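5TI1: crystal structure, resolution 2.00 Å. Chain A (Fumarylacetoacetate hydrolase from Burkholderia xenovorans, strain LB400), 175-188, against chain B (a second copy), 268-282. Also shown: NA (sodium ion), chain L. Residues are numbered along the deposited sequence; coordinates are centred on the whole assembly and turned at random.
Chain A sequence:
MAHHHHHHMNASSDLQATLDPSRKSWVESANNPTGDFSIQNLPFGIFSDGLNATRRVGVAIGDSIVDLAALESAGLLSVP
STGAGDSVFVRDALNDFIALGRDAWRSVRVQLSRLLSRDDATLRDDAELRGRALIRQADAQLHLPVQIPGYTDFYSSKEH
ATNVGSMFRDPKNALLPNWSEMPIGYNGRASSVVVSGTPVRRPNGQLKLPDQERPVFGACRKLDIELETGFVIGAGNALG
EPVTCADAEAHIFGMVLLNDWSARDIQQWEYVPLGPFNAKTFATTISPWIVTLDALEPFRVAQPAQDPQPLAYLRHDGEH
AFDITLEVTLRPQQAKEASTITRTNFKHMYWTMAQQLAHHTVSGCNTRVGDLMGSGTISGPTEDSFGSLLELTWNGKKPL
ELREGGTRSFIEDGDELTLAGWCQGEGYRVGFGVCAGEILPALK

Chain A, residues 175-188: LLPNWSEMPIGYNG
Chain B, residues 268-282: QWEYVPLGPFNAKTF

Residues 177-179 of chain A have helical phi/psi (-57/-50, -63/-19, -63/-37), and the turn continues until E181(A) N and M182(A) N both bond to N178(A) O at 3.1 Å. The backbone then extends, with phi/psi of -146/153 at M182(A), -59/149 at I184(A), -162/178 at G185(A) and -148/156 at Y186(A). Chain B leaves a helix at 268-270, passes a cis peptide before P273(B), and enters a weakly bonded helix at about 278-281. Both chains advance in the same sense: N178(A) CA lies 6.6 Å from E270(B) CA, and Y186(A) CA 5.7 Å from F277(B) CA. G275(B), at 100/179, has backbone angles that call for glycine. The stretches bury 831 Å² together.

N178(A) (chi1 69°, p; chi2 -17°) supplies the direct hydrogen bonds. Its ND2 donates to V272(B) O at 3.2 Å and 167°, and to W269(B) O at 3.1 Å and 138°, so one amide group serves two carbonyls, of W269(B) and V272(B). Water 1 donates to N178(A) OD1 (2.6 Å) and to V272(B) O (2.7 Å), using the other end of the amide. The same side chain places CB 3.7 Å from the centroid of the W269(B) six-membered ring, 12° off its normal, a CH-pi contact over the face. W269(B) (chi1 170°, t; chi2 -122°) also meets M182(A), whose p, t, p rotamer brings CE to 3.4 Å from W269(B) CD1; E181(A) CB sits at the ring edge, 4.0 Å from W269(B) CZ2.

Apolar contacts follow. L176(A) CD1 (m, t) reaches V272(B) CG1 at 3.6 Å. I184(A) (p, t) sets CD1 3.9 Å from P273(B) CD and CG1 3.9 Å from L274(B) CD1. L274(B) (m, t), pointing toward chain A, also places CD1 3.9 Å from Y186(A) CD1.

F277(B) (chi1 -174°, t; chi2 49°) turns one face to the peptide joining G185(A) and Y186(A): G185(A) O is 3.4 Å from F277(B) CG. G185(A) CA lies 4.1 Å from L274(B) CD1. Water 2 links the backbones, donating to G185(A) O (2.8 Å) and G275(B) O (2.6 Å).

E270(B) (p, t, chi3 -10°) braces its own chain: OE2 accepts from F277(B) N (2.8 Å) and A279(B) N (2.9 Å), and OE1 from N278(B) N (2.9 Å). This carboxylate ties the 268-270 helix to the segment carrying F277(B).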

ATOM      1  N   LEU A 175      24.609   5.334 -13.596  1.00 56.99           N
ATOM      2  CA  LEU A 175      23.846   5.779 -12.437  1.00 52.81           C
ATOM      3  C   LEU A 175      23.336   7.194 -12.658  1.00 46.91           C
ATOM      4  O   LEU A 175      24.086   8.074 -13.088  1.00 46.29           O
ATOM      5  CB  LEU A 175      24.708   5.734 -11.177  1.00 55.05           C
ATOM      6  CG  LEU A 175      25.098   4.350 -10.667  1.00 57.44           C
ATOM      7  CD1 LEU A 175      26.055   4.462  -9.501  1.00 54.10           C
ATOM      8  CD2 LEU A 175      23.848   3.602 -10.257  1.00 55.76           C
ATOM      9  N   LEU A 176      22.061   7.412 -12.365  1.00 45.62           N
ATOM     10  CA  LEU A 176      21.540   8.764 -12.352  1.00 50.77           C
ATOM     11  C   LEU A 176      22.078   9.517 -11.137  1.00 49.20           C
ATOM     12  O   LEU A 176      22.479   8.900 -10.146  1.00 49.84           O
ATOM     13  CB  LEU A 176      20.019   8.740 -12.336  1.00 50.05           C
ATOM     14  CG  LEU A 176      19.435   8.358 -13.689  1.00 52.11           C
ATOM     15  CD1 LEU A 176      17.926   8.325 -13.594  1.00 54.11           C
ATOM     16  CD2 LEU A 176      19.899   9.348 -14.744  1.00 53.12           C
ATOM     17  N   PRO A 177      22.118  10.855 -11.199  1.00 53.35           N
ATOM     18  CA  PRO A 177      22.643  11.614 -10.047  1.00 42.71           C
ATOM     19  C   PRO A 177      21.916  11.331  -8.743  1.00 40.42           C
ATOM     20  O   PRO A 177      22.564  11.033  -7.734  1.00 46.21           O
ATOM     21  CB  PRO A 177      22.482  13.071 -10.501  1.00 52.79           C
ATOM     22  CG  PRO A 177      22.576  13.000 -11.994  1.00 52.85           C
ATOM     23  CD  PRO A 177      21.882  11.723 -12.368  1.00 44.18           C
ATOM     24  N   ASN A 178      20.585  11.386  -8.734  1.00 38.83           N
ATOM     25  CA  ASN A 178      19.850  11.224  -7.482  1.00 39.79           C
ATOM     26  C   ASN A 178      20.045   9.853  -6.841  1.00 42.86           C
ATOM     27  O   ASN A 178      19.792   9.711  -5.641  1.00 42.97           O
ATOM     28  CB  ASN A 178      18.359  11.483  -7.702  1.00 38.61           C
ATOM     29  CG  ASN A 178      17.683  10.404  -8.538  1.00 38.97           C
ATOM     30  OD1 ASN A 178      18.335   9.624  -9.224  1.00 39.97           O
ATOM     31  ND2 ASN A 178      16.361  10.377  -8.495  1.00 37.11           N
ATOM     32  N   TRP A 179      20.490   8.843  -7.599  1.00 42.19           N
ATOM     33  CA  TRP A 179      20.649   7.515  -7.010  1.00 39.23           C
ATOM     34  C   TRP A 179      21.697   7.514  -5.898  1.00 39.82           C
ATOM     35  O   TRP A 179      21.539   6.809  -4.891  1.00 36.40           O
ATOM     36  CB  TRP A 179      21.012   6.483  -8.081  1.00 41.86           C
ATOM     37  CG  TRP A 179      20.975   5.094  -7.536  1.00 35.23           C
ATOM     38  CD1 TRP A 179      19.945   4.203  -7.635  1.00 35.08           C
ATOM     39  CD2 TRP A 179      21.997   4.441  -6.769  1.00 41.06           C
ATOM     40  NE1 TRP A 179      20.269   3.035  -6.992  1.00 34.87           N
ATOM     41  CE2 TRP A 179      21.523   3.155  -6.452  1.00 39.14           C
ATOM     42  CE3 TRP A 179      23.277   4.812  -6.339  1.00 43.61           C
ATOM     43  CZ2 TRP A 179      22.273   2.246  -5.719  1.00 35.09           C
ATOM     44  CZ3 TRP A 179      24.013   3.912  -5.606  1.00 40.08           C
ATOM     45  CH2 TRP A 179      23.509   2.649  -5.297  1.00 36.04           C
ATOM     46  N   SER A 180      22.772   8.283  -6.057  1.00 37.83           N
ATOM     47  CA  SER A 180      23.826   8.341  -5.052  1.00 43.16           C
ATOM     48  C   SER A 180      23.555   9.374  -3.965  1.00 37.95           C
ATOM     49  O   SER A 180      24.371   9.519  -3.053  1.00 38.58           O
ATOM     50  CB  SER A 180      25.182   8.638  -5.706  1.00 41.02           C
ATOM     51  OG  SER A 180      25.488   7.697  -6.726  1.00 44.55           O
ATOM     52  N   GLU A 181      22.437  10.093  -4.040  1.00 42.43           N
ATOM     53  CA  GLU A 181      22.074  11.066  -3.024  1.00 37.75           C
ATOM     54  C   GLU A 181      20.935  10.612  -2.116  1.00 38.21           C
ATOM     55  O   GLU A 181      20.813  11.125  -1.000  1.00 35.99           O
ATOM     56  CB  GLU A 181      21.697  12.397  -3.691  1.00 36.85           C
ATOM     57  CG  GLU A 181      22.859  13.037  -4.440  1.00 39.13           C
ATOM     58  CD  GLU A 181      23.712  13.949  -3.554  1.00 43.36           C
ATOM     59  OE1 GLU A 181      24.673  14.560  -4.073  1.00 47.92           O
ATOM     60  OE2 GLU A 181      23.410  14.064  -2.347  1.00 41.54           O
ATOM     61  N   MET A 182      20.113   9.662  -2.548  1.00 39.31           N
ATOM     62  CA  MET A 182      19.034   9.166  -1.711  1.00 36.47           C
ATOM     63  C   MET A 182      18.852   7.689  -1.999  1.00 33.14           C
ATOM     64  O   MET A 182      19.187   7.231  -3.098  1.00 32.20           O
ATOM     65  CB  MET A 182      17.717   9.916  -1.970  1.00 34.14           C
ATOM     66  CG  MET A 182      17.179   9.744  -3.395  1.00 35.99           C
ATOM     67  SD  MET A 182      15.599  10.571  -3.719  1.00 39.59           S
ATOM     68  CE  MET A 182      16.016  12.240  -3.238  1.00 43.02           C
ATOM     69  N   PRO A 183      18.345   6.920  -1.041  1.00 33.79           N
ATOM     70  CA  PRO A 183      17.883   5.568  -1.373  1.00 33.85           C
ATOM     71  C   PRO A 183      16.522   5.629  -2.046  1.00 27.36           C
ATOM     72  O   PRO A 183      15.489   5.566  -1.370  1.00 26.72           O
ATOM     73  CB  PRO A 183      17.822   4.863  -0.011  1.00 32.67           C
ATOM     74  CG  PRO A 183      17.653   5.974   0.991  1.00 31.15           C
ATOM     75  CD  PRO A 183      18.272   7.212   0.402  1.00 31.33           C
ATOM     76  N   ILE A 184      16.511   5.774  -3.375  1.00 29.49           N
ATOM     77  CA  ILE A 184      15.244   5.850  -4.094  1.00 30.37           C
ATOM     78  C   ILE A 184      14.418   4.588  -3.843  1.00 30.52           C
ATOM     79  O   ILE A 184      14.951   3.488  -3.619  1.00 28.06           O
ATOM     80  CB  ILE A 184      15.456   6.074  -5.602  1.00 35.14           C
ATOM     81  CG1 ILE A 184      16.064   4.840  -6.267  1.00 37.48           C
ATOM     82  CG2 ILE A 184      16.348   7.279  -5.856  1.00 30.01           C
ATOM     83  CD1 ILE A 184      16.192   4.982  -7.772  1.00 39.09           C
ATOM     84  N   GLY A 185      13.098   4.757  -3.854  1.00 28.33           N
ATOM     85  CA  GLY A 185      12.191   3.653  -3.626  1.00 25.10           C
ATOM     86  C   GLY A 185      10.813   4.016  -4.125  1.00 29.84           C
ATOM     87  O   GLY A 185      10.571   5.127  -4.601  1.00 30.85           O
ATOM     88  N   TYR A 186       9.898   3.057  -4.002  1.00 25.74           N
ATOM     89  CA  TYR A 186       8.542   3.232  -4.496  1.00 27.35           C
ATOM     90  C   TYR A 186       7.606   2.454  -3.585  1.00 26.06           C
ATOM     91  O   TYR A 186       8.032   1.532  -2.885  1.00 24.16           O
ATOM     92  CB  TYR A 186       8.409   2.780  -5.964  1.00 29.49           C
ATOM     93  CG  TYR A 186       8.610   1.284  -6.174  1.00 28.54           C
ATOM     94  CD1 TYR A 186       9.889   0.731  -6.229  1.00 29.69           C
ATOM     95  CD2 TYR A 186       7.518   0.425  -6.313  1.00 27.14           C
ATOM     96  CE1 TYR A 186      10.073  -0.640  -6.410  1.00 32.68           C
ATOM     97  CE2 TYR A 186       7.692  -0.936  -6.488  1.00 25.62           C
ATOM     98  CZ  TYR A 186       8.974  -1.470  -6.540  1.00 29.91           C
ATOM     99  OH  TYR A 186       9.144  -2.839  -6.708  1.00 28.40           O
ATOM    100  N   ASN A 187       6.338   2.868  -3.555  1.00 20.07           N
ATOM    101  CA  ASN A 187       5.334   2.074  -2.856  1.00 19.56           C
ATOM    102  C   ASN A 187       5.063   0.802  -3.643  1.00 21.14           C
ATOM    103  O   ASN A 187       4.794   0.862  -4.845  1.00 20.30           O
ATOM    104  CB  ASN A 187       4.019   2.841  -2.699  1.00 21.87           C
ATOM    105  CG  ASN A 187       4.177   4.137  -1.933  1.00 29.37           C
ATOM    106  OD1 ASN A 187       3.995   5.214  -2.490  1.00 32.03           O
ATOM    107  ND2 ASN A 187       4.503   4.035  -0.651  1.00 21.24           N
ATOM    108  N   GLY A 188       5.120  -0.345  -2.962  1.00 21.43           N
ATOM    109  CA  GLY A 188       4.697  -1.605  -3.538  1.00 20.87           C
ATOM    110  C   GLY A 188       3.248  -1.937  -3.185  1.00 20.91           C
ATOM    111  O   GLY A 188       2.539  -1.188  -2.512  1.00 21.13           O
TER
ATOM    112  N   GLN B 268      10.232  16.360  -8.374  1.00 39.84           N
ATOM    113  CA  GLN B 268      11.105  16.508  -9.534  1.00 38.84           C
ATOM    114  C   GLN B 268      12.442  15.810  -9.324  1.00 39.08           C
ATOM    115  O   GLN B 268      12.969  15.168 -10.240  1.00 44.89           O
ATOM    116  CB  GLN B 268      11.325  17.993  -9.824  1.00 44.04           C
ATOM    117  CG  GLN B 268      11.416  18.334 -11.291  1.00 57.20           C
ATOM    118  CD  GLN B 268      10.079  18.188 -11.992  1.00 68.13           C
ATOM    119  OE1 GLN B 268       9.699  17.093 -12.405  1.00 66.88           O
ATOM    120  NE2 GLN B 268       9.353  19.297 -12.120  1.00 74.58           N
ATOM    121  N   TRP B 269      12.994  15.909  -8.114  1.00 33.47           N
ATOM    122  CA  TRP B 269      14.334  15.398  -7.859  1.00 34.06           C
ATOM    123  C   TRP B 269      14.356  13.891  -7.605  1.00 33.50           C
ATOM    124  O   TRP B 269      15.344  13.232  -7.945  1.00 32.98           O
ATOM    125  CB  TRP B 269      14.942  16.156  -6.678  1.00 32.96           C
ATOM    126  CG  TRP B 269      16.231  15.603  -6.144  1.00 35.39           C
ATOM    127  CD1 TRP B 269      16.470  15.185  -4.865  1.00 34.25           C
ATOM    128  CD2 TRP B 269      17.463  15.428  -6.858  1.00 37.20           C
ATOM    129  NE1 TRP B 269      17.775  14.764  -4.736  1.00 33.91           N
ATOM    130  CE2 TRP B 269      18.405  14.900  -5.945  1.00 33.25           C
ATOM    131  CE3 TRP B 269      17.864  15.672  -8.177  1.00 43.48           C
ATOM    132  CZ2 TRP B 269      19.717  14.601  -6.313  1.00 33.94           C
ATOM    133  CZ3 TRP B 269      19.172  15.377  -8.540  1.00 43.22           C
ATOM    134  CH2 TRP B 269      20.081  14.844  -7.611  1.00 39.08           C
ATOM    135  N   GLU B 270      13.291  13.323  -7.031  1.00 29.45           N
ATOM    136  CA  GLU B 270      13.324  11.925  -6.606  1.00 30.30           C
ATOM    137  C   GLU B 270      12.773  10.937  -7.628  1.00 33.98           C
ATOM    138  O   GLU B 270      13.089   9.746  -7.530  1.00 33.41           O
ATOM    139  CB  GLU B 270      12.518  11.743  -5.314  1.00 31.70           C
ATOM    140  CG  GLU B 270      11.018  11.813  -5.570  1.00 26.56           C
ATOM    141  CD  GLU B 270      10.169  11.623  -4.338  1.00 32.10           C
ATOM    142  OE1 GLU B 270      10.711  11.250  -3.271  1.00 27.11           O
ATOM    143  OE2 GLU B 270       8.945  11.863  -4.442  1.00 30.74           O
ATOM    144  N   TYR B 271      11.960  11.381  -8.596  1.00 29.00           N
ATOM    145  CA  TYR B 271      10.975  10.471  -9.187  1.00 29.63           C
ATOM    146  C   TYR B 271      11.499   9.599 -10.324  1.00 37.46           C
ATOM    147  O   TYR B 271      10.824   8.630 -10.681  1.00 28.85           O
ATOM    148  CB  TYR B 271       9.751  11.253  -9.676  1.00 29.84           C
ATOM    149  CG  TYR B 271       9.871  11.854 -11.050  1.00 38.26           C
ATOM    150  CD1 TYR B 271      10.477  13.089 -11.242  1.00 38.53           C
ATOM    151  CD2 TYR B 271       9.351  11.194 -12.162  1.00 47.69           C
ATOM    152  CE1 TYR B 271      10.575  13.651 -12.507  1.00 42.32           C
ATOM    153  CE2 TYR B 271       9.446  11.737 -13.427  1.00 53.57           C
ATOM    154  CZ  TYR B 271      10.056  12.966 -13.596  1.00 55.53           C
ATOM    155  OH  TYR B 271      10.148  13.495 -14.861  1.00 59.34           O
ATOM    156  N   VAL B 272      12.647   9.906 -10.919  1.00 30.52           N
ATOM    157  CA  VAL B 272      13.176   9.042 -11.974  1.00 31.30           C
ATOM    158  C   VAL B 272      14.086   7.991 -11.346  1.00 42.19           C
ATOM    159  O   VAL B 272      15.030   8.345 -10.623  1.00 39.37           O
ATOM    160  CB  VAL B 272      13.915   9.851 -13.052  1.00 34.44           C
ATOM    161  CG1 VAL B 272      14.450   8.919 -14.134  1.00 36.07           C
ATOM    162  CG2 VAL B 272      12.981  10.887 -13.666  1.00 33.74           C
ATOM    163  N   PRO B 273      13.867   6.692 -11.607  1.00 40.37           N
ATOM    164  CA  PRO B 273      12.832   6.157 -12.497  1.00 38.86           C
ATOM    165  C   PRO B 273      11.658   5.452 -11.817  1.00 35.83           C
ATOM    166  O   PRO B 273      10.808   4.928 -12.533  1.00 31.70           O
ATOM    167  CB  PRO B 273      13.611   5.136 -13.320  1.00 36.10           C
ATOM    168  CG  PRO B 273      14.553   4.547 -12.306  1.00 36.12           C
ATOM    169  CD  PRO B 273      14.910   5.683 -11.348  1.00 34.39           C
ATOM    170  N   LEU B 274      11.617   5.405 -10.489  1.00 31.55           N
ATOM    171  CA  LEU B 274      10.631   4.582  -9.799  1.00 33.06           C
ATOM    172  C   LEU B 274       9.370   5.343  -9.404  1.00 37.28           C
ATOM    173  O   LEU B 274       8.505   4.765  -8.737  1.00 32.41           O
ATOM    174  CB  LEU B 274      11.253   3.943  -8.554  1.00 34.61           C
ATOM    175  CG  LEU B 274      12.479   3.052  -8.798  1.00 34.97           C
ATOM    176  CD1 LEU B 274      13.112   2.632  -7.483  1.00 32.82           C
ATOM    177  CD2 LEU B 274      12.142   1.828  -9.661  1.00 25.86           C
ATOM    178  N   GLY B 275       9.244   6.610  -9.790  1.00 31.05           N
ATOM    179  CA  GLY B 275       8.011   7.339  -9.611  1.00 32.37           C
ATOM    180  C   GLY B 275       7.992   8.260  -8.405  1.00 31.46           C
ATOM    181  O   GLY B 275       8.952   8.351  -7.632  1.00 26.74           O
ATOM    182  N   PRO B 276       6.877   8.960  -8.222  1.00 36.80           N
ATOM    183  CA  PRO B 276       6.754   9.848  -7.064  1.00 33.93           C
ATOM    184  C   PRO B 276       6.712   9.043  -5.777  1.00 30.52           C
ATOM    185  O   PRO B 276       6.113   7.970  -5.710  1.00 31.15           O
ATOM    186  CB  PRO B 276       5.431  10.574  -7.320  1.00 37.19           C
ATOM    187  CG  PRO B 276       4.632   9.584  -8.095  1.00 41.64           C
ATOM    188  CD  PRO B 276       5.622   8.877  -8.990  1.00 40.66           C
ATOM    189  N   PHE B 277       7.370   9.558  -4.748  1.00 25.27           N
ATOM    190  CA  PHE B 277       7.474   8.787  -3.517  1.00 27.82           C
ATOM    191  C   PHE B 277       7.294   9.694  -2.302  1.00 29.95           C
ATOM    192  O   PHE B 277       6.162   9.901  -1.852  1.00 34.97           O
ATOM    193  CB  PHE B 277       8.811   8.041  -3.482  1.00 22.81           C
ATOM    194  CG  PHE B 277       8.949   7.096  -2.320  1.00 28.44           C
ATOM    195  CD1 PHE B 277       7.946   6.188  -2.025  1.00 24.92           C
ATOM    196  CD2 PHE B 277      10.084   7.109  -1.533  1.00 30.75           C
ATOM    197  CE1 PHE B 277       8.072   5.308  -0.969  1.00 28.20           C
ATOM    198  CE2 PHE B 277      10.216   6.244  -0.469  1.00 31.45           C
ATOM    199  CZ  PHE B 277       9.201   5.334  -0.190  1.00 34.63           C
ATOM    200  N   ASN B 278       8.386  10.266  -1.777  1.00 26.83           N
ATOM    201  CA  ASN B 278       8.252  11.157  -0.624  1.00 25.96           C
ATOM    202  C   ASN B 278       7.375  12.366  -0.942  1.00 25.30           C
ATOM    203  O   ASN B 278       6.707  12.901  -0.053  1.00 27.92           O
ATOM    204  CB  ASN B 278       9.621  11.610  -0.138  1.00 25.01           C
ATOM    205  CG  ASN B 278      10.318  10.558   0.708  1.00 28.41           C
ATOM    206  OD1 ASN B 278       9.699   9.598   1.179  1.00 27.44           O
ATOM    207  ND2 ASN B 278      11.609  10.749   0.921  1.00 28.58           N
ATOM    208  N   ALA B 279       7.349  12.794  -2.199  1.00 23.88           N
ATOM    209  CA  ALA B 279       6.566  13.958  -2.579  1.00 26.91           C
ATOM    210  C   ALA B 279       5.070  13.732  -2.462  1.00 27.13           C
ATOM    211  O   ALA B 279       4.312  14.708  -2.514  1.00 28.42           O
ATOM    212  CB  ALA B 279       6.889  14.354  -4.011  1.00 27.63           C
ATOM    213  N   LYS B 280       4.628  12.473  -2.333  1.00 28.05           N
ATOM    214  CA  LYS B 280       3.212  12.138  -2.292  1.00 22.79           C
ATOM    215  C   LYS B 280       2.748  11.567  -0.969  1.00 27.61           C
ATOM    216  O   LYS B 280       1.585  11.753  -0.604  1.00 23.42           O
ATOM    217  CB  LYS B 280       2.868  11.111  -3.376  1.00 22.93           C
ATOM    218  CG  LYS B 280       3.162  11.576  -4.776  1.00 33.38           C
ATOM    219  CD  LYS B 280       2.172  12.614  -5.198  1.00 31.24           C
ATOM    220  CE  LYS B 280       1.898  12.538  -6.683  1.00 31.87           C
ATOM    221  NZ  LYS B 280       0.854  13.539  -7.039  1.00 31.18           N
ATOM    222  N   THR B 281       3.615  10.849  -0.268  1.00 21.77           N
ATOM    223  CA  THR B 281       3.190   9.991   0.821  1.00 24.20           C
ATOM    224  C   THR B 281       3.114  10.705   2.159  1.00 24.64           C
ATOM    225  O   THR B 281       2.764  10.063   3.152  1.00 25.44           O
ATOM    226  CB  THR B 281       4.143   8.807   0.955  1.00 29.21           C
ATOM    227  OG1 THR B 281       5.436   9.299   1.325  1.00 22.62           O
ATOM    228  CG2 THR B 281       4.228   8.025  -0.366  1.00 20.71           C
ATOM    229  N   PHE B 282       3.448  12.000   2.225  1.00 22.28           N
ATOM    230  CA  PHE B 282       3.389  12.691   3.511  1.00 25.81           C
ATOM    231  C   PHE B 282       1.951  12.956   3.960  1.00 24.13           C
ATOM    232  O   PHE B 282       1.719  13.160   5.155  1.00 24.18           O
ATOM    233  CB  PHE B 282       4.187  14.003   3.452  1.00 27.88           C
ATOM    234  CG  PHE B 282       3.635  15.018   2.484  1.00 26.84           C
ATOM    235  CD1 PHE B 282       4.059  15.043   1.168  1.00 28.41           C
ATOM    236  CD2 PHE B 282       2.707  15.957   2.903  1.00 22.04           C
ATOM    237  CE1 PHE B 282       3.553  15.978   0.276  1.00 28.39           C
ATOM    238  CE2 PHE B 282       2.198  16.893   2.026  1.00 24.66           C
ATOM    239  CZ  PHE B 282       2.618  16.904   0.707  1.00 27.33           C
TER
HETATM  240 NA    NA L 502      -0.407  12.956  -1.204  0.78 22.53          NA
HETATM  241  O   HOH W   1      17.510   7.291 -10.149  1.00 39.30           O
HETATM  242  O   HOH W   2      10.954   7.000  -6.666  1.00 26.02           O
HETATM  243  O   HOH W   3       5.356   4.784  -5.234  1.00 28.38           O